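Local coordinates for sensor protein (Bacillus halodurans, PDB 3O5Y) that is probably a sensor histidine kinase of a two-component system, autophosphorylating on histidine from ATP, the present chain being its GAF domain, at residues Q59-S64 and Q70-S75; D81-Y84 and Y88-I91. All coordinates share one frame; numbering follows the deposited sequence.

Contact 1: residues Q59-S64 and Q70-S75; sequences QSLYWS and QTIFRS. With ACT (acetate ion), chain C.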
loop_
_atom_site.group_PDB
_atom_site.type_symbol
_atom_site.label_atom_id
_atom_site.label_comp_id
_atom_site.label_asym_id
_atom_site.label_seq_id
_atom_site.Cartn_x
_atom_site.Cartn_y
_atom_site.Cartn_z
ATOM N N GLN A 59 -14.429 -8.454 1.822
ATOM C CA GLN A 59 -13.278 -9.215 2.297
ATOM C C GLN A 59 -11.948 -8.550 1.960
ATOM O O GLN A 59 -10.912 -9.226 1.909
ATOM C CB GLN A 59 -13.313 -10.638 1.734
ATOM C CG GLN A 59 -14.261 -11.567 2.475
ATOM C CD GLN A 59 -14.318 -12.969 1.875
ATOM O OE1 GLN A 59 -13.331 -13.477 1.306
ATOM N NE2 GLN A 59 -15.479 -13.608 2.002
ATOM N N SER A 60 -11.964 -7.233 1.744
ATOM C CA SER A 60 -10.754 -6.533 1.302
ATOM C C SER A 60 -9.926 -5.926 2.443
ATOM O O SER A 60 -10.415 -5.078 3.199
ATOM C CB SER A 60 -11.090 -5.459 0.275
ATOM O OG SER A 60 -9.995 -4.566 0.122
ATOM N N LEU A 61 -8.665 -6.349 2.549
ATOM C CA LEU A 61 -7.769 -5.816 3.587
ATOM C C LEU A 61 -7.542 -4.320 3.338
ATOM O O LEU A 61 -7.594 -3.516 4.276
ATOM C CB LEU A 61 -6.423 -6.543 3.580
ATOM C CG LEU A 61 -5.640 -6.732 4.891
ATOM C CD1 LEU A 61 -4.169 -6.984 4.620
ATOM C CD2 LEU A 61 -5.761 -5.576 5.797
ATOM N N TYR A 62 -7.306 -3.958 2.077
ATOM C CA TYR A 62 -7.055 -2.564 1.722
ATOM C C TYR A 62 -8.247 -1.642 2.077
ATOM O O TYR A 62 -8.052 -0.572 2.657
ATOM C CB TYR A 62 -6.667 -2.420 0.242
ATOM C CG TYR A 62 -5.393 -3.147 -0.199
ATOM C CD1 TYR A 62 -5.067 -3.255 -1.557
ATOM C CD2 TYR A 62 -4.537 -3.740 0.725
ATOM C CE1 TYR A 62 -3.913 -3.903 -1.973
ATOM C CE2 TYR A 62 -3.377 -4.397 0.320
ATOM C CZ TYR A 62 -3.059 -4.462 -1.029
ATOM O OH TYR A 62 -1.915 -5.115 -1.437
ATOM N N TRP A 63 -9.472 -2.058 1.753
ATOM C CA TRP A 63 -10.652 -1.270 2.128
ATOM C C TRP A 63 -10.860 -1.225 3.630
ATOM O O TRP A 63 -11.382 -0.243 4.168
ATOM C CB TRP A 63 -11.909 -1.810 1.463
ATOM C CG TRP A 63 -12.121 -1.239 0.127
ATOM C CD1 TRP A 63 -11.899 -1.847 -1.056
ATOM C CD2 TRP A 63 -12.556 0.087 -0.175
ATOM N NE1 TRP A 63 -12.207 -1.006 -2.098
ATOM C CE2 TRP A 63 -12.610 0.195 -1.585
ATOM C CE3 TRP A 63 -12.934 1.192 0.609
ATOM C CZ2 TRP A 63 -13.025 1.362 -2.238
ATOM C CZ3 TRP A 63 -13.335 2.350 -0.032
ATOM C CH2 TRP A 63 -13.379 2.425 -1.450
ATOM N N SER A 64 -10.438 -2.280 4.314
ATOM C CA SER A 64 -10.565 -2.326 5.751
ATOM C C SER A 64 -9.696 -1.239 6.403
ATOM O O SER A 64 -10.122 -0.586 7.355
ATOM C CB SER A 64 -10.206 -3.722 6.242
ATOM O OG SER A 64 -10.347 -3.797 7.635
ATOM N N GLN A 70 -6.997 3.282 9.754
ATOM C CA GLN A 70 -5.930 2.734 10.581
ATOM C C GLN A 70 -4.924 1.935 9.748
ATOM O O GLN A 70 -5.276 1.327 8.731
ATOM C CB GLN A 70 -6.537 1.854 11.678
ATOM C CG GLN A 70 -5.702 1.780 12.939
ATOM C CD GLN A 70 -6.176 0.691 13.900
ATOM O OE1 GLN A 70 -5.408 -0.216 14.273
ATOM N NE2 GLN A 70 -7.449 0.767 14.297
ATOM N N THR A 71 -3.670 1.945 10.175
ATOM C CA THR A 71 -2.667 1.102 9.571
ATOM C C THR A 71 -2.875 -0.342 10.019
ATOM O O THR A 71 -3.008 -0.624 11.212
ATOM C CB THR A 71 -1.256 1.584 9.931
ATOM O OG1 THR A 71 -1.024 2.849 9.311
ATOM C CG2 THR A 71 -0.207 0.613 9.452
ATOM N N ILE A 72 -2.911 -1.254 9.056
ATOM C CA ILE A 72 -3.129 -2.654 9.370
ATOM C C ILE A 72 -1.918 -3.493 9.005
ATOM O O ILE A 72 -1.378 -3.373 7.917
ATOM C CB ILE A 72 -4.366 -3.218 8.663
ATOM C CG1 ILE A 72 -5.624 -2.520 9.193
ATOM C CG2 ILE A 72 -4.444 -4.736 8.874
ATOM C CD1 ILE A 72 -6.925 -2.946 8.524
ATOM N N PHE A 73 -1.500 -4.341 9.932
ATOM C CA PHE A 73 -0.486 -5.314 9.643
ATOM C C PHE A 73 -1.065 -6.729 9.594
ATOM O O PHE A 73 -1.812 -7.130 10.474
ATOM C CB PHE A 73 0.621 -5.263 10.682
ATOM C CG PHE A 73 1.606 -6.368 10.533
ATOM C CD1 PHE A 73 2.605 -6.291 9.566
ATOM C CD2 PHE A 73 1.508 -7.521 11.325
ATOM C CE1 PHE A 73 3.525 -7.325 9.413
ATOM C CE2 PHE A 73 2.413 -8.560 11.185
ATOM C CZ PHE A 73 3.427 -8.470 10.232
ATOM N N ARG A 74 -0.672 -7.491 8.580
ATOM C CA ARG A 74 -1.118 -8.864 8.479
ATOM C C ARG A 74 -0.016 -9.791 8.030
ATOM O O ARG A 74 0.641 -9.566 7.021
ATOM C CB ARG A 74 -2.329 -8.981 7.546
ATOM C CG ARG A 74 -3.420 -9.860 8.111
ATOM C CD ARG A 74 -4.414 -9.108 9.039
ATOM N NE ARG A 74 -5.761 -9.343 8.535
ATOM C CZ ARG A 74 -6.831 -8.611 8.820
ATOM N NH1 ARG A 74 -8.000 -8.917 8.259
ATOM N NH2 ARG A 74 -6.743 -7.579 9.660
ATOM N N SER A 75 0.183 -10.825 8.824
ATOM C CA SER A 75 0.994 -11.969 8.466
ATOM C C SER A 75 0.259 -12.766 7.373
ATOM O O SER A 75 -0.953 -12.983 7.460
ATOM C CB SER A 75 1.190 -12.831 9.716
ATOM O OG SER A 75 2.387 -13.566 9.658
HETATM C C ACT C . -1.663 -5.833 -4.928
HETATM O O ACT C . -2.677 -6.554 -4.667
HETATM O OXT ACT C . -1.306 -4.963 -4.076
HETATM C CH3 ACT C . -0.936 -6.027 -6.219
#

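Contact 2: residues D81-Y84 and Y88-I91; sequences DNFY and YLAI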
loop_
_atom_site.group_PDB
_atom_site.type_symbol
_atom_site.label_atom_id
_atom_site.label_comp_id
_atom_site.label_asym_id
_atom_site.label_seq_id
_atom_site.Cartn_x
_atom_site.Cartn_y
_atom_site.Cartn_z
ATOM N N ASP A 81 -6.744 -17.150 7.890
ATOM C CA ASP A 81 -7.057 -15.750 7.608
ATOM C C ASP A 81 -6.954 -15.516 6.098
ATOM O O ASP A 81 -5.859 -15.498 5.538
ATOM C CB ASP A 81 -6.104 -14.826 8.395
ATOM C CG ASP A 81 -6.319 -13.327 8.108
ATOM O OD1 ASP A 81 -7.470 -12.877 7.896
ATOM O OD2 ASP A 81 -5.310 -12.586 8.123
ATOM N N ASN A 82 -8.106 -15.381 5.444
ATOM C CA ASN A 82 -8.159 -15.033 4.033
ATOM C C ASN A 82 -8.735 -13.626 3.845
ATOM O O ASN A 82 -9.498 -13.122 4.680
ATOM C CB ASN A 82 -8.961 -16.074 3.224
ATOM C CG ASN A 82 -8.786 -15.909 1.688
ATOM O OD1 ASN A 82 -7.656 -15.744 1.189
ATOM N ND2 ASN A 82 -9.911 -15.954 0.943
ATOM N N PHE A 83 -8.321 -12.990 2.757
ATOM C CA PHE A 83 -8.845 -11.700 2.347
ATOM C C PHE A 83 -8.629 -11.584 0.851
ATOM O O PHE A 83 -7.862 -12.358 0.268
ATOM C CB PHE A 83 -8.204 -10.530 3.132
ATOM C CG PHE A 83 -6.697 -10.614 3.260
ATOM C CD1 PHE A 83 -5.869 -9.958 2.350
ATOM C CD2 PHE A 83 -6.110 -11.331 4.314
ATOM C CE1 PHE A 83 -4.480 -10.023 2.487
ATOM C CE2 PHE A 83 -4.728 -11.411 4.457
ATOM C CZ PHE A 83 -3.910 -10.764 3.539
ATOM N N TYR A 84 -9.319 -10.647 0.218
ATOM C CA TYR A 84 -9.326 -10.593 -1.230
ATOM C C TYR A 84 -7.921 -10.482 -1.795
ATOM O O TYR A 84 -7.604 -11.129 -2.790
ATOM C CB TYR A 84 -10.199 -9.451 -1.746
ATOM C CG TYR A 84 -10.073 -9.271 -3.227
ATOM C CD1 TYR A 84 -9.210 -8.315 -3.768
ATOM C CD2 TYR A 84 -10.776 -10.092 -4.095
ATOM C CE1 TYR A 84 -9.074 -8.176 -5.156
ATOM C CE2 TYR A 84 -10.657 -9.962 -5.460
ATOM C CZ TYR A 84 -9.810 -9.004 -5.991
ATOM O OH TYR A 84 -9.707 -8.897 -7.360
ATOM N N TYR A 88 -3.051 -12.787 -4.176
ATOM C CA TYR A 88 -2.352 -11.969 -5.168
ATOM C C TYR A 88 -1.046 -11.458 -4.595
ATOM O O TYR A 88 -0.136 -11.106 -5.333
ATOM C CB TYR A 88 -3.245 -10.826 -5.683
ATOM C CG TYR A 88 -4.496 -11.319 -6.388
ATOM C CD1 TYR A 88 -5.758 -11.018 -5.894
ATOM C CD2 TYR A 88 -4.410 -12.118 -7.532
ATOM C CE1 TYR A 88 -6.899 -11.479 -6.512
ATOM C CE2 TYR A 88 -5.555 -12.597 -8.164
ATOM C CZ TYR A 88 -6.796 -12.274 -7.643
ATOM O OH TYR A 88 -7.941 -12.739 -8.256
ATOM N N LEU A 89 -0.963 -11.437 -3.268
ATOM C CA LEU A 89 0.259 -11.109 -2.564
ATOM C C LEU A 89 1.109 -12.348 -2.316
ATOM O O LEU A 89 2.320 -12.313 -2.546
ATOM C CB LEU A 89 -0.042 -10.379 -1.247
ATOM C CG LEU A 89 -0.765 -9.019 -1.288
ATOM C CD1 LEU A 89 -1.199 -8.553 0.109
ATOM C CD2 LEU A 89 0.075 -7.941 -1.984
ATOM N N ALA A 90 0.494 -13.441 -1.859
ATOM C CA ALA A 90 1.245 -14.669 -1.543
ATOM C C ALA A 90 2.026 -15.173 -2.753
ATOM O O ALA A 90 3.135 -15.711 -2.613
ATOM C CB ALA A 90 0.325 -15.763 -1.024
ATOM N N ILE A 91 1.447 -14.970 -3.934
ATOM C CA ILE A 91 2.001 -15.499 -5.167
ATOM C C ILE A 91 3.293 -14.800 -5.531
ATOM O O ILE A 91 4.078 -15.313 -6.319
ATOM C CB ILE A 91 0.975 -15.399 -6.324
ATOM C CG1 ILE A 91 1.329 -16.387 -7.448
ATOM C CG2 ILE A 91 0.830 -13.948 -6.829
ATOM C CD1 ILE A 91 0.271 -16.494 -8.544
HETATM O O HOH W 1 -10.538 -11.237 -8.352
#

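Contact 1: residues Q59-S64 and Q70-S75
Leu61 and Ile72 carry the apolar core of this contact, their side chains running antiparallel, alongside one another. The closest approach is methyl to methyl, Leu61 CD2 lying 3.5 Å from Ile72 CG2. The other branch of the leucine, CD1, reaches toward the strand end, 4.0 Å from Arg74 CB, while the arginine chain, bent at chi2 and chi3, brings its guanidinium round so that Leu61 CD2 lies over one face of it. One helix turn on, Ser64 OG meets the tip of the isoleucine, with Ile72 CD1 at 3.6 Å. A single torsion of Ile72 divides this work: chi1 of -65° puts CG1 anti to the carbonyl carbon, so the long branch runs to Ser64, and sets CG2 anti to the backbone N, facing Leu61.

On the strand side, Ile72 and Arg74 pair through backbone hydrogen bonds with Val99 and Ile97 of strand 96-103. On the helix side, Ser60 is the N-cap: its OG accepts from Trp63 N at 3.0 Å with an N-H...O angle of 174°, nearly straight. The Glu85 carboxylate adds further bonds at this helix start, accepting from the backbone N of Leu61 and of Tyr62 and bonding Ser60 OG, which probably steadies the first turn that carries Leu61.

Tyr62 points away from the strand. Its OH donates to acetate OXT at 2.7 Å, in plane at the ring edge, and also bonds Ser113 OG; Ser27 and Arg25 hold the same acetate. A mainly apolar seam, rimmed by Ser64 OG and the Arg74 guanidinium, thus joins helix to edge strand through van der Waals contact, whereas the Tyr62 hydroxyl faces an acetate, probably from the crystallisation liquor, that may mark a pocket, as in ligand-binding GAF domains.

Contact 2: residues D81-Y84 and Y88-I91
Tyr84 holds its CG anti to the backbone N (chi1 173°) and Tyr88 holds its own anti to the carbonyl carbon (chi1 -62°), which brings the two phenol rings together. They form an oblique aromatic pair with planes at 56° and centroids 5.6 Å apart. Tyr88 CE1 lies over one face of the Tyr84 ring, 3.9 Å from Tyr84 CZ, and Tyr88 CD1 comes within 3.6 Å of the carbonyl Tyr84 O. One water joins the two hydroxyls, 2.7 Å from Tyr84 OH and 3.0 Å from Tyr88 OH. A leucine in place of Tyr84 would probably leave the water with Tyr88 OH but without its second hydroxyl, breaking the link, and take away the ring face on which Tyr88 CE1 rests. Beside the tyrosines, Leu89 CD1 approaches the edge of the Phe83 ring, 4.3 Å from Phe83 CE1, and Phe83 packs on Leu61 and Leu76. Lys86 NZ, bonded to Asp81 O, ties the start of the helix back to the preceding loop. This is a loop folded onto the short helix 86-90 that follows it, part of the long connection between strands 72-75 and 96-103 of the GAF fold.

Overall arrangement
From the N terminus, the chain passes helix 6-20, then strands 25-32, 35-42 and 54-55. Contact 1 closes the loop made by the rest of helix 61-68 and the turn into edge strand 72-75, packing helix start on strand. Contact 2 opens after contact 1 has closed and closes the tighter loop into helix 86-90, so the two are in series and neither nest nor cross. Their centres lie about 11 Å apart, and they touch: Tyr84 N is 2.7 Å from Gln59 O, a probable hydrogen bond, Arg74 and Asp81 form a long, weak ion pair, and Leu89 packs on Tyr62. Together they tie the helix 86-90 region to helix 61-68 and to one margin of the sheet.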